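Local coordinates for CD180 antigen (Mus musculus, PDB 3T6Q), which may cooperate with MD-1 and TLR4 in the innate immune response of B cells to bacterial lipopolysaccharide, leading to NF-kappa-B activation, at residues T234-D239 with L261-F266; H425-L430 with D446-L451; Q452-Q457 with E479-S484. All coordinates share one frame; numbering follows the deposited sequence.

The three contacts illustrate how a Toll-like receptor ectodomain is built by repeating one coil, each resting on the next. They follow one another along the chain without overlap. Interaction 1 joins loops that leave strands 226-231 and 255-260, and a chain of another protein lies against it. Interactions 2 and 3 belong to a later part of the solenoid, their centres about 42 and 40 Å from that of interaction 1. Those two are neighbours, with centres about 13 Å apart: strand 429-431 of interaction 2 lies beside strand 453-455 of interaction 3, and a glycan approaches both. The same solenoid thus offers a protein-binding stretch and one flanked by glycan.

Interaction 1 (T234-D239 with L261-F266); sequences TFEDMD and LQKHYF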
# COMPACT_ATOMS: atom_id res chain seq x y z
N THR A 234 13.65 13.47 14.39
CA THR A 234 13.24 13.54 13.00
C THR A 234 14.40 13.02 12.15
O THR A 234 15.36 12.48 12.71
CB THR A 234 12.76 14.94 12.59
OG1 THR A 234 12.29 14.84 11.22
CG2 THR A 234 13.89 16.00 12.69
N PHE A 235 14.35 13.19 10.83
CA PHE A 235 15.31 12.54 9.92
C PHE A 235 15.80 13.54 8.88
O PHE A 235 15.19 14.61 8.72
CB PHE A 235 14.63 11.33 9.21
CG PHE A 235 14.03 10.34 10.18
CD1 PHE A 235 14.86 9.53 10.96
CD2 PHE A 235 12.64 10.30 10.37
CE1 PHE A 235 14.29 8.66 11.90
CE2 PHE A 235 12.07 9.44 11.32
CZ PHE A 235 12.90 8.62 12.07
N GLU A 236 16.84 13.16 8.14
CA GLU A 236 17.48 14.06 7.18
C GLU A 236 16.55 14.36 6.03
O GLU A 236 16.60 15.44 5.43
CB GLU A 236 18.82 13.44 6.67
CG GLU A 236 19.87 13.59 7.75
CD GLU A 236 21.26 13.14 7.32
OE1 GLU A 236 21.49 12.86 6.10
OE2 GLU A 236 22.11 13.09 8.23
N ASP A 237 15.64 13.44 5.77
CA ASP A 237 14.71 13.62 4.65
C ASP A 237 13.36 14.25 5.03
O ASP A 237 12.43 14.25 4.21
CB ASP A 237 14.52 12.31 3.90
CG ASP A 237 14.01 11.15 4.81
OD1 ASP A 237 14.57 10.91 5.90
OD2 ASP A 237 13.09 10.45 4.39
N MET A 238 13.25 14.78 6.25
CA MET A 238 12.03 15.50 6.69
C MET A 238 12.25 17.01 6.70
O MET A 238 13.37 17.49 6.89
CB MET A 238 11.57 15.06 8.09
CG MET A 238 11.46 13.55 8.31
SD MET A 238 10.46 12.66 7.12
CE MET A 238 8.80 13.15 7.59
N ASP A 239 11.16 17.76 6.52
CA ASP A 239 11.18 19.21 6.69
C ASP A 239 11.45 19.61 8.13
O ASP A 239 11.03 18.92 9.07
CB ASP A 239 9.85 19.81 6.25
CG ASP A 239 9.71 19.85 4.75
OD1 ASP A 239 10.74 19.78 4.03
OD2 ASP A 239 8.56 19.96 4.27
N LEU A 261 15.34 13.97 20.77
CA LEU A 261 14.92 15.00 19.86
C LEU A 261 15.91 15.14 18.69
O LEU A 261 16.14 16.25 18.18
CB LEU A 261 14.83 16.34 20.65
CG LEU A 261 13.59 16.39 21.57
CD1 LEU A 261 13.67 17.43 22.69
CD2 LEU A 261 12.32 16.58 20.72
N GLN A 262 16.51 14.04 18.26
CA GLN A 262 17.57 14.15 17.25
C GLN A 262 17.12 14.87 15.96
O GLN A 262 15.95 14.75 15.54
CB GLN A 262 18.13 12.76 16.94
CG GLN A 262 17.15 11.84 16.17
CD GLN A 262 17.88 10.82 15.29
OE1 GLN A 262 18.81 10.17 15.73
NE2 GLN A 262 17.45 10.69 14.05
N LYS A 263 18.06 15.60 15.35
CA LYS A 263 17.94 16.16 13.99
C LYS A 263 16.96 17.29 13.86
O LYS A 263 16.78 17.82 12.78
CB LYS A 263 17.69 15.08 12.93
CG LYS A 263 18.86 14.10 12.82
CD LYS A 263 18.96 13.50 11.42
CE LYS A 263 20.30 12.77 11.27
NZ LYS A 263 21.41 13.69 10.89
N HIS A 264 16.29 17.67 14.96
CA HIS A 264 15.56 18.95 14.93
C HIS A 264 16.52 20.09 14.92
O HIS A 264 17.68 19.97 15.37
CB HIS A 264 14.59 19.08 16.12
CG HIS A 264 13.42 18.14 16.01
ND1 HIS A 264 12.38 18.37 15.16
CD2 HIS A 264 13.17 16.91 16.61
CE1 HIS A 264 11.50 17.36 15.24
NE2 HIS A 264 11.99 16.45 16.12
N TYR A 265 16.05 21.23 14.43
CA TYR A 265 16.94 22.37 14.26
C TYR A 265 16.95 23.27 15.50
O TYR A 265 16.13 24.18 15.61
CB TYR A 265 16.55 23.16 13.01
CG TYR A 265 17.55 24.21 12.56
CD1 TYR A 265 17.18 25.56 12.49
CD2 TYR A 265 18.86 23.86 12.20
CE1 TYR A 265 18.08 26.53 12.07
CE2 TYR A 265 19.76 24.82 11.77
CZ TYR A 265 19.36 26.15 11.72
OH TYR A 265 20.24 27.11 11.30
N PHE A 266 17.88 23.00 16.42
CA PHE A 266 18.02 23.78 17.64
C PHE A 266 18.94 25.02 17.51
O PHE A 266 18.63 26.03 18.12
CB PHE A 266 18.50 22.93 18.83
CG PHE A 266 17.41 22.08 19.47
CD1 PHE A 266 16.88 22.42 20.74
CD2 PHE A 266 16.96 20.89 18.88
CE1 PHE A 266 15.91 21.58 21.36
CE2 PHE A 266 16.00 20.06 19.49
CZ PHE A 266 15.47 20.42 20.72
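Loops leaving adjacent strands of the leucine-rich-repeat solenoid meet where Thr234 settles against Gln262, Lys263 and His264, the last three residues of a type II turn. Gln262 engages both backbone polar atoms of Thr234, one with its carbonyl and the other with its side-chain amide. Its carbonyl O receives Thr234 N at 2.9 Å, a nearly straight bond, while its amide NE2 reaches Thr234 O at 3.1 Å, with that oxygen close to the amide plane. Gln262 NE2 also bonds to the backbone of a chain of another protein, so this amide joins both loops to the partner. The methyl of Thr234 sits over the His264 ring in a CH-pi contact, CG2 being 3.7 Å from the ring centroid and only 10° off the normal; the ring is fixed in turn by His264 NE2 bonding to Leu232 O. Farther out, the Lys263 chain bends at its end (chi4 -84°), and NZ makes a salt bridge with Glu236 OE2 at 2.8 Å, on the lone pair facing away from the other carboxylate oxygen. Beyond strand 255-260, the backbone of Lys263 bonds to that of Thr286, in the loop just past strand 282-284, and Tyr265 meets His289 edge-to-face.

Interaction 2 (H425-L430 with D446-L451); sequences HLLKVL and DGLPAL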
# COMPACT_ATOMS: atom_id res chain seq x y z
N HIS A 425 44.68 2.33 39.51
CA HIS A 425 44.63 1.06 40.23
C HIS A 425 43.33 0.33 40.15
O HIS A 425 43.25 -0.77 40.62
CB HIS A 425 44.93 1.34 41.71
CG HIS A 425 46.39 1.58 42.00
ND1 HIS A 425 47.32 1.80 41.03
CD2 HIS A 425 47.07 1.67 43.23
CE1 HIS A 425 48.53 1.98 41.60
NE2 HIS A 425 48.38 1.91 42.94
N LEU A 426 42.26 0.92 39.60
CA LEU A 426 41.01 0.16 39.41
C LEU A 426 40.75 -0.17 37.92
O LEU A 426 39.72 -0.72 37.60
CB LEU A 426 39.81 0.95 39.97
CG LEU A 426 39.79 1.22 41.51
CD1 LEU A 426 38.56 2.05 41.90
CD2 LEU A 426 39.79 -0.11 42.27
N LEU A 427 41.64 0.23 37.02
CA LEU A 427 41.34 0.05 35.58
C LEU A 427 41.37 -1.44 35.25
O LEU A 427 42.35 -2.13 35.61
CB LEU A 427 42.36 0.78 34.72
CG LEU A 427 41.95 0.89 33.23
CD1 LEU A 427 40.84 1.92 33.01
CD2 LEU A 427 43.21 1.34 32.46
N LYS A 428 40.31 -1.92 34.60
CA LYS A 428 40.16 -3.33 34.28
C LYS A 428 40.28 -3.55 32.77
O LYS A 428 40.70 -4.63 32.37
CB LYS A 428 38.80 -3.86 34.70
CG LYS A 428 38.60 -3.90 36.22
CD LYS A 428 37.25 -4.53 36.54
CE LYS A 428 36.39 -3.60 37.36
NZ LYS A 428 35.16 -4.31 37.82
N VAL A 429 39.88 -2.54 31.97
CA VAL A 429 39.80 -2.72 30.51
C VAL A 429 40.49 -1.53 29.83
O VAL A 429 40.15 -0.36 30.11
CB VAL A 429 38.34 -2.79 29.99
CG1 VAL A 429 38.33 -2.87 28.45
CG2 VAL A 429 37.59 -4.00 30.56
N LEU A 430 41.46 -1.82 28.96
CA LEU A 430 42.22 -0.76 28.28
C LEU A 430 42.32 -1.14 26.80
O LEU A 430 42.86 -2.22 26.47
CB LEU A 430 43.62 -0.62 28.92
CG LEU A 430 44.62 0.36 28.32
CD1 LEU A 430 44.04 1.79 28.22
CD2 LEU A 430 45.90 0.38 29.15
N ASP A 446 53.12 0.55 33.85
CA ASP A 446 53.19 0.65 35.31
C ASP A 446 51.93 1.30 35.87
O ASP A 446 51.40 2.26 35.30
CB ASP A 446 54.38 1.51 35.75
CG ASP A 446 55.73 0.79 35.60
OD1 ASP A 446 55.78 -0.44 35.51
OD2 ASP A 446 56.76 1.50 35.57
N GLY A 447 51.47 0.78 37.01
CA GLY A 447 50.36 1.39 37.71
C GLY A 447 49.01 0.83 37.32
O GLY A 447 47.99 1.41 37.64
N LEU A 448 49.01 -0.35 36.67
CA LEU A 448 47.77 -1.04 36.29
C LEU A 448 47.63 -2.41 36.97
O LEU A 448 47.50 -3.43 36.29
CB LEU A 448 47.70 -1.20 34.76
CG LEU A 448 47.74 0.17 34.06
CD1 LEU A 448 47.88 -0.09 32.55
CD2 LEU A 448 46.49 0.95 34.42
N PRO A 449 47.65 -2.45 38.32
CA PRO A 449 47.58 -3.76 39.01
C PRO A 449 46.28 -4.54 38.83
O PRO A 449 46.28 -5.76 38.97
CB PRO A 449 47.78 -3.37 40.51
CG PRO A 449 47.25 -1.95 40.60
CD PRO A 449 47.72 -1.32 39.28
N ALA A 450 45.18 -3.86 38.53
CA ALA A 450 43.86 -4.54 38.35
C ALA A 450 43.53 -4.87 36.91
O ALA A 450 42.50 -5.48 36.65
CB ALA A 450 42.73 -3.68 38.95
N LEU A 451 44.39 -4.47 35.97
CA LEU A 451 44.07 -4.64 34.54
C LEU A 451 43.81 -6.10 34.16
O LEU A 451 44.68 -6.96 34.36
CB LEU A 451 45.16 -4.06 33.62
CG LEU A 451 44.63 -3.82 32.19
CD1 LEU A 451 43.60 -2.66 32.20
CD2 LEU A 451 45.76 -3.52 31.20
O HOH W 1 44.63 -1.48 37.02
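Leu427 and Leu430 meet Leu448 and Leu451 where two successive coils of the leucine-rich-repeat solenoid meet, and these four side chains are the tightly packed half of a contact whose other half faces solvent. In the interior, Leu427 lies alongside both Leu448 and Leu451, all pointing the same way, and its CD2 comes within 3.8 Å of Leu448 CD2. Leu430 instead crosses Leu448 at about a right angle, with Leu430 CD2 4.0 Å from Leu448 CD1. Leu451 has CG anti to its backbone N (chi1 -161°), which brings CD1 against the backbone of Lys428, 3.5 Å from Lys428 C, and close to Leu430 CB as well. Leu405 and Leu454, from the strands before and after, extend this hydrophobic filling into the adjoining coils.

The outer side is looser. There exposed His425 lays one ring face against Pro449, whose CG stands 4.1 Å from the ring centroid, 25° off the normal and displaced toward the rim. At the ring's edge, His425 ND1 makes a weak hydrogen bond of 3.5 Å to Gly447 O. Gly447 itself has a positive phi of 92°. Between the two regimes, Ala450 points its methyl toward 425-430, CB resting 3.4 Å from His425 O. A water completes the seam: it donates to Leu427 O at 2.8 Å and accepts from Ala450 N.

Interaction 3 (Q452-Q457 with E479-S484); sequences QHLNLQ and EILVLS. With NAG (2-acetamido-2-deoxy-beta-D-glucopyranose), chain F.
Val482, Ile480 and Gln452 bury the most surface where strands 453-455 and 480-482 run side by side, their axes 4.9 Å apart and parallel to within 3°. Val482 is gripped through both ends of its backbone: its N donates to Leu454 O at 3.1 Å, and its O accepts from Leu456 N. Its side chain stands on the same sheet face as Asn455, crossing that residue obliquely so that Val482 CB lies 3.9 Å from Asn455 CG.

Ile480 shares that face with His453. The His453 ring, with CG anti to the backbone N (chi1 -176°), reaches outward from the strand, and Ile480 CG2 lies over one face of it in a CH-pi contact, 3.9 Å from the centroid and toward the rim, while Ile480 CD1 touches the ring near ND1. The same imidazole approaches an N-linked glycan: His453 CE1 is 3.3 Å from O6 of the N-acetylglucosamine, a sugar also hydrogen-bonded to Asp406. Along the backbone, Ile480 O receives Leu454 N at 2.9 Å.

Gln452 opens the pairing with a single carbonyl oxygen that serves two donors. Ile480 N comes in nearly head-on at 2.9 Å, whereas Glu479 N arrives well out of the carbonyl plane at 2.8 Å, a fork that fastens the start of the next strand.

On the reverse face, Leu454 and Leu481 turn into the interior, and just past the strands Leu456 and Leu483 lie side by side. In-register parallel strands, here from LRR 16 and LRR 17, with leucines inward and His453, Asn455, Ile480 and Val482 on the other face, are the hallmark of the concave surface of a leucine-rich-repeat solenoid.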
# COMPACT_ATOMS: atom_id res chain seq x y z
N GLN A 452 42.63 -6.35 33.58
CA GLN A 452 42.19 -7.69 33.16
C GLN A 452 42.19 -7.90 31.65
O GLN A 452 42.30 -9.04 31.19
CB GLN A 452 40.75 -7.95 33.62
CG GLN A 452 40.57 -8.01 35.14
CD GLN A 452 39.11 -8.20 35.49
OE1 GLN A 452 38.28 -8.51 34.62
NE2 GLN A 452 38.76 -7.97 36.73
N HIS A 453 42.08 -6.81 30.89
CA HIS A 453 41.75 -6.90 29.46
C HIS A 453 42.53 -5.81 28.75
O HIS A 453 42.36 -4.61 29.03
CB HIS A 453 40.23 -6.76 29.29
CG HIS A 453 39.71 -6.93 27.89
ND1 HIS A 453 38.39 -7.12 27.64
CD2 HIS A 453 40.34 -6.84 26.65
CE1 HIS A 453 38.19 -7.18 26.31
NE2 HIS A 453 39.37 -7.00 25.70
N LEU A 454 43.43 -6.22 27.84
CA LEU A 454 44.26 -5.23 27.14
C LEU A 454 44.22 -5.52 25.66
O LEU A 454 44.60 -6.64 25.24
CB LEU A 454 45.71 -5.28 27.62
CG LEU A 454 46.76 -4.39 26.96
CD1 LEU A 454 46.40 -2.92 27.20
CD2 LEU A 454 48.15 -4.72 27.51
N ASN A 455 43.75 -4.55 24.87
CA ASN A 455 43.69 -4.80 23.43
C ASN A 455 44.81 -3.99 22.82
O ASN A 455 44.80 -2.74 22.90
CB ASN A 455 42.30 -4.40 22.85
CG ASN A 455 42.15 -4.72 21.35
OD1 ASN A 455 41.07 -5.09 20.93
ND2 ASN A 455 43.18 -4.52 20.56
N LEU A 456 45.76 -4.68 22.19
CA LEU A 456 46.85 -4.02 21.49
C LEU A 456 46.93 -4.40 20.04
O LEU A 456 48.04 -4.42 19.45
CB LEU A 456 48.17 -4.37 22.15
CG LEU A 456 48.41 -3.91 23.58
CD1 LEU A 456 49.72 -4.46 24.06
CD2 LEU A 456 48.41 -2.38 23.66
N GLN A 457 45.80 -4.69 19.41
CA GLN A 457 45.80 -4.98 18.01
C GLN A 457 46.44 -3.82 17.24
O GLN A 457 46.18 -2.65 17.54
CB GLN A 457 44.36 -5.18 17.54
CG GLN A 457 44.26 -5.62 16.10
CD GLN A 457 42.83 -5.76 15.61
OE1 GLN A 457 42.43 -5.08 14.67
NE2 GLN A 457 42.08 -6.64 16.22
N GLU A 479 43.99 -11.07 32.01
CA GLU A 479 43.30 -12.26 31.54
C GLU A 479 43.19 -12.33 30.04
O GLU A 479 43.31 -13.42 29.47
CB GLU A 479 41.89 -12.38 32.14
CG GLU A 479 41.96 -12.80 33.61
CD GLU A 479 40.59 -12.81 34.25
OE1 GLU A 479 39.59 -13.21 33.60
OE2 GLU A 479 40.51 -12.41 35.42
N ILE A 480 42.94 -11.18 29.41
CA ILE A 480 42.67 -11.13 27.97
C ILE A 480 43.72 -10.21 27.35
O ILE A 480 43.90 -9.07 27.79
CB ILE A 480 41.25 -10.56 27.68
CG1 ILE A 480 40.18 -11.44 28.30
CG2 ILE A 480 41.03 -10.39 26.17
CD1 ILE A 480 38.80 -10.79 28.39
N LEU A 481 44.43 -10.74 26.36
CA LEU A 481 45.50 -10.05 25.66
C LEU A 481 45.28 -10.24 24.16
O LEU A 481 45.21 -11.39 23.66
CB LEU A 481 46.88 -10.59 26.08
CG LEU A 481 48.15 -10.06 25.40
CD1 LEU A 481 48.23 -8.52 25.57
CD2 LEU A 481 49.38 -10.76 26.01
N VAL A 482 45.14 -9.12 23.45
CA VAL A 482 44.90 -9.16 21.98
C VAL A 482 46.14 -8.53 21.36
O VAL A 482 46.45 -7.34 21.58
CB VAL A 482 43.65 -8.34 21.55
CG1 VAL A 482 43.44 -8.40 20.03
CG2 VAL A 482 42.42 -8.84 22.28
N LEU A 483 46.88 -9.35 20.61
CA LEU A 483 48.08 -8.94 19.92
C LEU A 483 48.01 -9.27 18.46
O LEU A 483 49.03 -9.54 17.82
CB LEU A 483 49.32 -9.62 20.55
CG LEU A 483 49.76 -9.11 21.92
CD1 LEU A 483 50.86 -10.02 22.47
CD2 LEU A 483 50.30 -7.69 21.85
N SER A 484 46.80 -9.24 17.91
CA SER A 484 46.63 -9.59 16.51
C SER A 484 47.08 -8.41 15.61
O SER A 484 47.11 -7.29 16.08
CB SER A 484 45.19 -10.00 16.26
OG SER A 484 44.31 -8.97 16.73
C1 NAG F . 37.98 -1.39 22.63
C2 NAG F . 36.73 -1.26 21.75
C3 NAG F . 35.49 -1.38 22.67
C4 NAG F . 35.51 -2.66 23.54
C5 NAG F . 36.86 -2.80 24.25
C6 NAG F . 37.01 -4.14 24.99
C7 NAG F . 36.69 0.15 19.72
C8 NAG F . 36.71 1.55 19.13
N2 NAG F . 36.74 0.04 21.04
O3 NAG F . 34.31 -1.38 21.86
O4 NAG F . 34.55 -2.55 24.60
O5 NAG F . 37.95 -2.65 23.34
O6 NAG F . 36.81 -5.20 24.08
O7 NAG F . 36.63 -0.83 18.99